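Local coordinates for protein tumor necrosis factor receptor superfamily member 16 (Rattus norvegicus, PDB 4F42) that serves as a low-affinity neurotrophin receptor and probably passes its signal into the cell through the intracellular death domain, at residues A[36-39]-A[40-43]. Sequence-based numbering, arbitrary orientation.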
# COMPACT_ATOMS: atom_id res chain seq x y z
N PRO A 36 1.02 4.74 -14.66
CA PRO A 36 0.47 6.04 -14.22
C PRO A 36 -1.04 6.19 -14.39
O PRO A 36 -1.70 6.70 -13.48
CB PRO A 36 1.21 7.05 -15.11
CG PRO A 36 2.52 6.36 -15.44
CD PRO A 36 2.12 4.92 -15.64
N GLU A 37 -1.58 5.76 -15.53
CA GLU A 37 -3.01 5.90 -15.83
C GLU A 37 -3.86 4.94 -15.02
O GLU A 37 -4.99 5.27 -14.66
CB GLU A 37 -3.27 5.69 -17.32
CG GLU A 37 -2.58 6.72 -18.22
CD GLU A 37 -1.11 6.41 -18.48
OE1 GLU A 37 -0.65 5.28 -18.19
OE2 GLU A 37 -0.40 7.32 -18.99
N HIS A 38 -3.30 3.76 -14.73
CA HIS A 38 -3.91 2.79 -13.82
C HIS A 38 -4.02 3.43 -12.42
O HIS A 38 -5.08 3.39 -11.79
CB HIS A 38 -3.07 1.51 -13.79
CG HIS A 38 -3.80 0.29 -13.29
ND1 HIS A 38 -4.95 0.36 -12.53
CD2 HIS A 38 -3.50 -1.02 -13.42
CE1 HIS A 38 -5.34 -0.87 -12.23
NE2 HIS A 38 -4.48 -1.73 -12.75
N ILE A 39 -2.92 4.03 -11.94
CA ILE A 39 -2.91 4.78 -10.67
C ILE A 39 -3.96 5.89 -10.69
O ILE A 39 -4.78 5.99 -9.77
CB ILE A 39 -1.52 5.38 -10.35
CG1 ILE A 39 -0.46 4.28 -10.32
CG2 ILE A 39 -1.54 6.13 -9.03
CD1 ILE A 39 0.96 4.76 -10.11
N ASP A 40 -3.94 6.71 -11.74
CA ASP A 40 -4.93 7.77 -11.91
C ASP A 40 -6.37 7.24 -11.84
O ASP A 40 -7.26 7.96 -11.39
CB ASP A 40 -4.73 8.52 -13.24
CG ASP A 40 -3.48 9.40 -13.25
OD1 ASP A 40 -2.98 9.80 -12.17
OD2 ASP A 40 -2.99 9.69 -14.36
N SER A 41 -6.60 6.00 -12.27
CA SER A 41 -7.93 5.40 -12.20
C SER A 41 -8.46 5.26 -10.78
O SER A 41 -9.68 5.19 -10.57
CB SER A 41 -7.95 4.03 -12.90
OG SER A 41 -7.66 2.98 -11.99
N PHE A 42 -7.56 5.21 -9.79
CA PHE A 42 -7.97 5.01 -8.39
C PHE A 42 -8.34 6.32 -7.73
O PHE A 42 -8.94 6.33 -6.66
CB PHE A 42 -6.88 4.30 -7.56
CG PHE A 42 -6.74 2.84 -7.87
CD1 PHE A 42 -7.71 1.93 -7.48
CD2 PHE A 42 -5.62 2.36 -8.54
CE1 PHE A 42 -7.59 0.56 -7.78
CE2 PHE A 42 -5.47 1.00 -8.82
CZ PHE A 42 -6.46 0.10 -8.45
N THR A 43 -7.98 7.43 -8.38
CA THR A 43 -8.30 8.75 -7.85
C THR A 43 -9.80 9.03 -7.89
O THR A 43 -10.28 9.95 -7.23
CB THR A 43 -7.55 9.88 -8.60
OG1 THR A 43 -8.06 10.00 -9.94
CG2 THR A 43 -6.05 9.61 -8.62
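The rings of His-38 and Phe-42, four residues apart, lie almost parallel, with planes at 11°. They are slid so far past each other that they barely overlap, and the centroids are 5.6 Å apart. The nearest atoms of the two rings are His-38 ND1 and Phe-42 CE2, 3.8 Å apart and set obliquely. With chi1 at -159° the ring of His-38 swings back beside its carbonyl carbon, and its end comes near Phe-42. Tyr-34 meets His-38 edge-to-face and also touches Phe-42.

Backbone and side-chain hydrogen bonds join the turns. Asp-40 N gives a nearly straight bond to Pro-36 O (2.8 Å, 167°), and Ser-41 N a more bent one to Glu-37 O. Ser-41 OG donates in plane to a lone pair of His-38 O at 2.6 Å. Thr-43 OG1 donates to Asp-40 O at 2.6 Å, and Thr-43 N shares that acceptor. Phe-42 N instead reaches back three residues to Ile-39 O, at 2.9 Å.

This is the short helix 36-41 of the helical death domain. Ile-39 packs on helix 24-32, and Phe-42 on helix 48-56. An alanine in place of Phe-42 would probably take from His-38 the ring lying nearly parallel to it and open a gap against Ala-51 and Leu-52.

Among the charged groups, Asp-40 OD1 forms a salt bridge with Arg-26.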